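Long-range contacts in mialostatin (Ixodes ricinus, PDB 6ZTK), which inhibits cysteine cathepsins of the tick midgut and of the host, and so restrains the digestion of blood proteins: residues 32-38 and 67-73; 60-64 and 96-100. All coordinates share one frame. Residue numbers count along the deposited sequence, not the author numbering.

Contact 1: residues 32-38 and 67-73; sequences GWKTQDP and LLEVQTQ. With TRT (fragment of triton X-100), chain C.
Strand 34-36 pairs antiparallel with residues 67-73 at one edge of the cystatin sheet. The segment axes approach to 4.5 Å, with 136° between their N-to-C directions. Lys34 opposite Thr72 is a hydrogen-bonded pair: Lys34 N to Thr72 O and Thr72 N to Lys34 O are both 2.9 Å. Thr35 faces Gln71 as the non-hydrogen-bonded pair, CA to CA 4.4 Å. Gln36 N donates to Val70 O at 2.9 Å. The return bond is replaced by a water that accepts from Val70 N (3.0 Å) and donates to Gln36 O (2.7 Å). Gln36 takes m, m, so its NE2 donates to Thr72 OG1 at 3.0 Å. A second water joins Trp33 O (2.9 Å), Thr35 OG1 (2.8 Å) and Gln71 NE2 (3.0 Å). Trp33 (chi1 m) receives Gln73 CG off-centre, 4.2 Å from its six-membered ring centroid. Both residues line the Triton fragment's pocket, Trp33 CZ2 lying 3.5 Å from its C2. One water thus continues the ladder; the other satisfies the Trp33 carbonyl and side-chain groups.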
loop_
_atom_site.group_PDB
_atom_site.type_symbol
_atom_site.label_atom_id
_atom_site.label_comp_id
_atom_site.label_asym_id
_atom_site.label_seq_id
_atom_site.Cartn_x
_atom_site.Cartn_y
_atom_site.Cartn_z
ATOM N N GLY A 32 17.505 -8.558 9.384
ATOM C CA GLY A 32 16.720 -9.640 8.723
ATOM C C GLY A 32 16.187 -9.142 7.388
ATOM O O GLY A 32 16.018 -9.983 6.486
ATOM N N TRP A 33 15.985 -7.825 7.262
ATOM C CA TRP A 33 15.290 -7.226 6.097
ATOM C C TRP A 33 16.237 -7.209 4.909
ATOM O O TRP A 33 17.353 -6.614 4.974
ATOM C CB TRP A 33 14.704 -5.839 6.377
ATOM C CG TRP A 33 13.495 -5.759 7.264
ATOM C CD1 TRP A 33 13.464 -5.131 8.493
ATOM C CD2 TRP A 33 12.150 -6.226 7.044
ATOM N NE1 TRP A 33 12.221 -5.239 9.033
ATOM C CE2 TRP A 33 11.365 -5.871 8.175
ATOM C CE3 TRP A 33 11.496 -6.924 6.029
ATOM C CZ2 TRP A 33 10.034 -6.219 8.317
ATOM C CZ3 TRP A 33 10.171 -7.246 6.158
ATOM C CH2 TRP A 33 9.430 -6.911 7.299
ATOM N N LYS A 34 15.806 -7.791 3.818
ATOM C CA LYS A 34 16.568 -7.842 2.573
ATOM C C LYS A 34 15.934 -6.851 1.604
ATOM O O LYS A 34 14.727 -6.917 1.357
ATOM C CB LYS A 34 16.509 -9.240 1.962
ATOM C CG LYS A 34 17.183 -9.350 0.612
ATOM C CD LYS A 34 17.234 -10.734 0.051
ATOM C CE LYS A 34 17.974 -10.798 -1.267
ATOM N NZ LYS A 34 17.951 -12.153 -1.845
ATOM N N THR A 35 16.725 -5.974 1.000
ATOM C CA THR A 35 16.211 -5.046 -0.006
ATOM C C THR A 35 15.856 -5.735 -1.307
ATOM O O THR A 35 16.633 -6.554 -1.810
ATOM C CB THR A 35 17.277 -3.964 -0.262
ATOM O OG1 THR A 35 17.440 -3.311 0.996
ATOM C CG2 THR A 35 16.846 -3.014 -1.356
ATOM N N GLN A 36 14.750 -5.351 -1.907
ATOM C CA GLN A 36 14.270 -5.907 -3.161
ATOM C C GLN A 36 14.067 -4.756 -4.132
ATOM O O GLN A 36 14.102 -3.561 -3.746
ATOM C CB GLN A 36 12.969 -6.685 -2.975
ATOM C CG GLN A 36 13.055 -7.807 -1.947
ATOM C CD GLN A 36 13.812 -9.037 -2.404
ATOM O OE1 GLN A 36 14.108 -9.209 -3.596
ATOM N NE2 GLN A 36 14.098 -9.925 -1.486
ATOM N N ASP A 37 13.840 -5.114 -5.381
ATOM C CA ASP A 37 13.644 -4.163 -6.499
ATOM C C ASP A 37 12.238 -3.585 -6.466
ATOM O O ASP A 37 11.266 -4.307 -6.695
ATOM C CB ASP A 37 13.819 -4.892 -7.826
ATOM C CG ASP A 37 13.793 -3.989 -9.046
ATOM O OD1 ASP A 37 13.342 -2.811 -8.959
ATOM O OD2 ASP A 37 14.241 -4.492 -10.094
ATOM N N PRO A 38 12.053 -2.282 -6.134
ATOM C CA PRO A 38 10.722 -1.692 -5.993
ATOM C C PRO A 38 9.998 -1.459 -7.321
ATOM O O PRO A 38 8.857 -1.037 -7.290
ATOM C CB PRO A 38 11.011 -0.371 -5.261
ATOM C CG PRO A 38 12.393 0.026 -5.807
ATOM C CD PRO A 38 13.131 -1.287 -5.932
ATOM N N LEU A 67 5.905 3.272 -5.410
ATOM C CA LEU A 67 6.581 2.373 -4.443
ATOM C C LEU A 67 8.024 2.813 -4.378
ATOM O O LEU A 67 8.761 2.761 -5.415
ATOM C CB LEU A 67 6.389 0.927 -4.870
ATOM C CG LEU A 67 7.017 -0.120 -3.967
ATOM C CD1 LEU A 67 6.463 -0.065 -2.545
ATOM C CD2 LEU A 67 6.791 -1.504 -4.538
ATOM N N LEU A 68 8.456 3.211 -3.212
ATOM C CA LEU A 68 9.820 3.741 -3.005
ATOM C C LEU A 68 10.794 2.666 -2.605
ATOM O O LEU A 68 11.970 2.746 -3.001
ATOM C CB LEU A 68 9.797 4.823 -1.945
ATOM C CG LEU A 68 8.932 6.040 -2.234
ATOM C CD1 LEU A 68 8.869 6.923 -1.022
ATOM C CD2 LEU A 68 9.471 6.839 -3.426
ATOM N N GLU A 69 10.382 1.771 -1.705
ATOM C CA GLU A 69 11.285 0.794 -1.093
ATOM C C GLU A 69 10.495 -0.468 -0.759
ATOM O O GLU A 69 9.353 -0.364 -0.355
ATOM C CB GLU A 69 11.960 1.307 0.165
ATOM C CG GLU A 69 13.038 0.415 0.738
ATOM C CD GLU A 69 13.773 1.002 1.944
ATOM O OE1 GLU A 69 13.421 2.146 2.415
ATOM O OE2 GLU A 69 14.626 0.239 2.502
ATOM N N VAL A 70 11.157 -1.606 -0.956
ATOM C CA VAL A 70 10.619 -2.935 -0.569
ATOM C C VAL A 70 11.699 -3.694 0.157
ATOM O O VAL A 70 12.810 -3.815 -0.398
ATOM C CB VAL A 70 10.183 -3.750 -1.782
ATOM C CG1 VAL A 70 9.681 -5.137 -1.358
ATOM C CG2 VAL A 70 9.142 -3.041 -2.540
ATOM N N GLN A 71 11.396 -4.193 1.341
ATOM C CA GLN A 71 12.304 -5.123 2.027
ATOM C C GLN A 71 11.498 -6.366 2.409
ATOM O O GLN A 71 10.271 -6.259 2.620
ATOM C CB GLN A 71 12.866 -4.502 3.296
ATOM C CG GLN A 71 13.816 -3.312 3.005
ATOM C CD GLN A 71 13.950 -2.529 4.286
ATOM O OE1 GLN A 71 13.030 -1.841 4.727
ATOM N NE2 GLN A 71 15.100 -2.657 4.901
ATOM N N THR A 72 12.192 -7.490 2.548
ATOM C CA THR A 72 11.520 -8.770 2.855
ATOM C C THR A 72 12.216 -9.496 3.987
ATOM O O THR A 72 13.447 -9.372 4.189
ATOM C CB THR A 72 11.404 -9.634 1.605
ATOM O OG1 THR A 72 12.740 -9.884 1.158
ATOM C CG2 THR A 72 10.532 -9.059 0.533
ATOM N N GLN A 73 11.445 -10.343 4.646
ATOM C CA GLN A 73 12.004 -11.252 5.673
ATOM C C GLN A 73 11.100 -12.460 5.777
ATOM O O GLN A 73 9.877 -12.291 5.705
ATOM C CB GLN A 73 12.040 -10.689 7.111
ATOM C CG GLN A 73 13.261 -9.954 7.487
ATOM C CD GLN A 73 13.227 -9.680 8.973
ATOM O OE1 GLN A 73 12.989 -8.536 9.335
ATOM N NE2 GLN A 73 13.281 -10.750 9.775
HETATM O O24 TRT C . -3.377 -11.756 16.382
HETATM C C23 TRT C . -3.342 -12.512 15.207
HETATM C C22 TRT C . -3.516 -11.555 14.054
HETATM O O21 TRT C . -2.441 -11.694 13.126
HETATM C C20 TRT C . -1.310 -10.873 13.398
HETATM C C19 TRT C . -0.072 -11.740 13.489
HETATM O O18 TRT C . 0.086 -12.484 12.287
HETATM C C17 TRT C . 0.944 -13.622 12.421
HETATM C C16 TRT C . 2.394 -13.293 12.090
HETATM O O15 TRT C . 2.664 -11.922 12.413
HETATM C C12 TRT C . 3.971 -11.510 12.563
HETATM C C13 TRT C . 5.002 -11.950 11.751
HETATM C C14 TRT C . 6.296 -11.484 11.950
HETATM C C11 TRT C . 4.234 -10.577 13.544
HETATM C C10 TRT C . 5.520 -10.099 13.711
HETATM C C9 TRT C . 6.586 -10.553 12.951
HETATM C C6 TRT C . 8.024 -10.096 13.251
HETATM C C8 TRT C . 8.499 -11.242 14.145
HETATM C C7 TRT C . 8.141 -8.815 14.091
HETATM C C5 TRT C . 8.992 -10.155 12.040
HETATM C C1 TRT C . 9.025 -9.085 10.928
HETATM C C2 TRT C . 9.779 -7.863 11.438
HETATM C C4 TRT C . 7.626 -8.669 10.518
HETATM C C3 TRT C . 9.741 -9.653 9.698
HETATM O O HOH W 1 17.406 -4.037 3.652
HETATM O O HOH W 2 13.795 -1.315 -2.252
HETATM O O HOH W 3 8.534 1.517 -8.228
#

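Contact 2: residues 60-64 and 96-100; sequences YYDTV and GVEYS
This is a side-chain contact between the start of strand 60-74, at residues 60-64, and residues 96-100, in the loop between strands 78-92 and 113-122. No backbone pairing joins the two segments. The nearest CA atoms, of Tyr61 and Tyr99, are 7.5 Å apart. Residues 97-99 are extended, with phi near -70° and psi near 135°, but form no regular strand. Tyr61 (chi1 m) and Tyr99 (chi1 t) both direct CB toward the other segment. Their rings make a T-shaped pair, the edge of Tyr99 toward the face of Tyr61. The centroids are 5.6 Å apart and the planes stand at 72°. Tyr99 CB also sits over the Tyr61 ring, 4.2 Å from its centroid, in a CH-pi contact. Val97 CG1 meets the ring edge at Tyr61 CE2, 4.1 Å away.

In the cystatin fold the sheet wraps round the helix, here 41-52, and the loop packs against the helix as well as the strand, through Tyr99. Tyr99 touches Val51 of the helix, and its OH hydrogen-bonds to His48 ND1. Tyr99 OH also lies 2.8 Å from Thr63 OG1. Cys104, beside the Tyr99 side chain, is disulfide-bonded to Cys91, so the loop is also tied covalently to the end of strand 78-92. A water bridges the far end of Tyr61: it accepts from Tyr61 OH at 2.7 Å and donates to Val97 O at 2.6 Å. Asp62 CB points away, and its OD2 forms a salt bridge with Arg58. Asp62 O is buried here without a polar partner in the model, 3.3 Å from Tyr99 CE2.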
loop_
_atom_site.group_PDB
_atom_site.type_symbol
_atom_site.label_atom_id
_atom_site.label_comp_id
_atom_site.label_asym_id
_atom_site.label_seq_id
_atom_site.Cartn_x
_atom_site.Cartn_y
_atom_site.Cartn_z
ATOM N N TYR A 60 -12.767 8.865 0.951
ATOM C CA TYR A 60 -12.186 8.238 -0.235
ATOM C C TYR A 60 -11.063 7.269 0.121
ATOM O O TYR A 60 -10.267 7.577 1.039
ATOM C CB TYR A 60 -11.618 9.274 -1.226
ATOM C CG TYR A 60 -12.619 10.244 -1.777
ATOM C CD1 TYR A 60 -12.914 11.436 -1.136
ATOM C CD2 TYR A 60 -13.252 9.930 -2.945
ATOM C CE1 TYR A 60 -13.839 12.320 -1.669
ATOM C CE2 TYR A 60 -14.183 10.813 -3.495
ATOM C CZ TYR A 60 -14.462 12.001 -2.858
ATOM O OH TYR A 60 -15.385 12.848 -3.438
ATOM N N TYR A 61 -10.963 6.147 -0.599
ATOM C CA TYR A 61 -9.714 5.373 -0.585
ATOM C C TYR A 61 -8.527 6.272 -0.956
ATOM O O TYR A 61 -8.646 7.101 -1.885
ATOM C CB TYR A 61 -9.744 4.139 -1.478
ATOM C CG TYR A 61 -10.634 3.034 -0.980
ATOM C CD1 TYR A 61 -10.248 2.231 0.074
ATOM C CD2 TYR A 61 -11.834 2.777 -1.602
ATOM C CE1 TYR A 61 -11.059 1.179 0.508
ATOM C CE2 TYR A 61 -12.660 1.750 -1.196
ATOM C CZ TYR A 61 -12.271 0.957 -0.117
ATOM O OH TYR A 61 -13.109 -0.055 0.325
ATOM N N ASP A 62 -7.399 6.086 -0.264
ATOM C CA ASP A 62 -6.119 6.500 -0.892
ATOM C C ASP A 62 -5.784 5.580 -2.047
ATOM O O ASP A 62 -6.254 4.410 -2.143
ATOM C CB ASP A 62 -5.008 6.532 0.153
ATOM C CG ASP A 62 -5.216 7.667 1.090
ATOM O OD1 ASP A 62 -5.714 8.761 0.650
ATOM O OD2 ASP A 62 -4.961 7.389 2.320
ATOM N N THR A 63 -4.811 6.004 -2.879
ATOM C CA THR A 63 -4.176 5.128 -3.834
ATOM C C THR A 63 -2.668 5.378 -3.833
ATOM O O THR A 63 -2.240 6.367 -3.228
ATOM C CB THR A 63 -4.804 5.241 -5.241
ATOM O OG1 THR A 63 -4.322 4.176 -6.042
ATOM C CG2 THR A 63 -4.511 6.563 -5.924
ATOM N N VAL A 64 -1.948 4.434 -4.367
ATOM C CA VAL A 64 -0.454 4.465 -4.437
ATOM C C VAL A 64 -0.017 5.326 -5.614
ATOM O O VAL A 64 -0.481 5.054 -6.782
ATOM C CB VAL A 64 0.138 3.073 -4.555
ATOM C CG1 VAL A 64 1.651 3.152 -4.523
ATOM C CG2 VAL A 64 -0.333 2.137 -3.456
ATOM N N GLY A 96 -19.796 1.144 -1.713
ATOM C CA GLY A 96 -19.820 -0.305 -1.889
ATOM C C GLY A 96 -18.841 -0.725 -2.998
ATOM O O GLY A 96 -18.949 -1.805 -3.432
ATOM N N VAL A 97 -18.018 0.208 -3.490
ATOM C CA VAL A 97 -17.024 -0.060 -4.576
ATOM C C VAL A 97 -15.932 -0.985 -4.033
ATOM O O VAL A 97 -15.472 -0.766 -2.966
ATOM C CB VAL A 97 -16.409 1.246 -5.139
ATOM C CG1 VAL A 97 -15.421 1.943 -4.196
ATOM C CG2 VAL A 97 -15.720 0.989 -6.460
ATOM N N GLU A 98 -15.529 -1.988 -4.808
ATOM C CA GLU A 98 -14.293 -2.762 -4.557
ATOM C C GLU A 98 -13.091 -1.890 -4.950
ATOM O O GLU A 98 -13.072 -1.385 -6.103
ATOM C CB GLU A 98 -14.400 -4.029 -5.412
ATOM C CG GLU A 98 -13.308 -5.054 -5.218
ATOM C CD GLU A 98 -13.346 -6.191 -6.245
ATOM O OE1 GLU A 98 -14.399 -6.388 -6.915
ATOM O OE2 GLU A 98 -12.315 -6.874 -6.397
ATOM N N TYR A 99 -12.065 -1.750 -4.085
ATOM C CA TYR A 99 -10.842 -1.000 -4.463
ATOM C C TYR A 99 -10.165 -1.773 -5.593
ATOM O O TYR A 99 -9.981 -3.003 -5.471
ATOM C CB TYR A 99 -9.874 -0.840 -3.280
ATOM C CG TYR A 99 -8.585 -0.144 -3.654
ATOM C CD1 TYR A 99 -7.540 -0.856 -4.229
ATOM C CD2 TYR A 99 -8.448 1.224 -3.504
ATOM C CE1 TYR A 99 -6.384 -0.229 -4.664
ATOM C CE2 TYR A 99 -7.312 1.869 -3.963
ATOM C CZ TYR A 99 -6.291 1.145 -4.544
ATOM O OH TYR A 99 -5.153 1.769 -4.962
ATOM N N SER A 100 -9.692 -1.050 -6.601
ATOM C CA SER A 100 -8.682 -1.518 -7.581
ATOM C C SER A 100 -7.844 -0.333 -8.045
ATOM O O SER A 100 -8.302 0.828 -7.972
ATOM C CB SER A 100 -9.355 -2.224 -8.762
ATOM O OG SER A 100 -9.952 -1.264 -9.624
HETATM O O HOH W 4 -15.623 0.075 -0.545
#

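In the fold
Contacts 1 and 2 lie on opposite sides of the chain's centre, with their own centres about 24 Å apart. Both use strand 60-74: contact 2 takes its first residues, 60-64, and contact 1 its later part, 67-73. Along the chain the order is 32-38, 60-64, 67-73, 96-100, so the two contacts interlock in sequence without touching further. Contact 1 adds strand 34-36, at one edge of the antiparallel sheet. Contact 2 brings in the loop after strand 78-92. Helix 41-52 follows strand 34-36 and meets side chains of both contacts. One long strand therefore connects the sheet edge to the distant loop within a single cystatin domain.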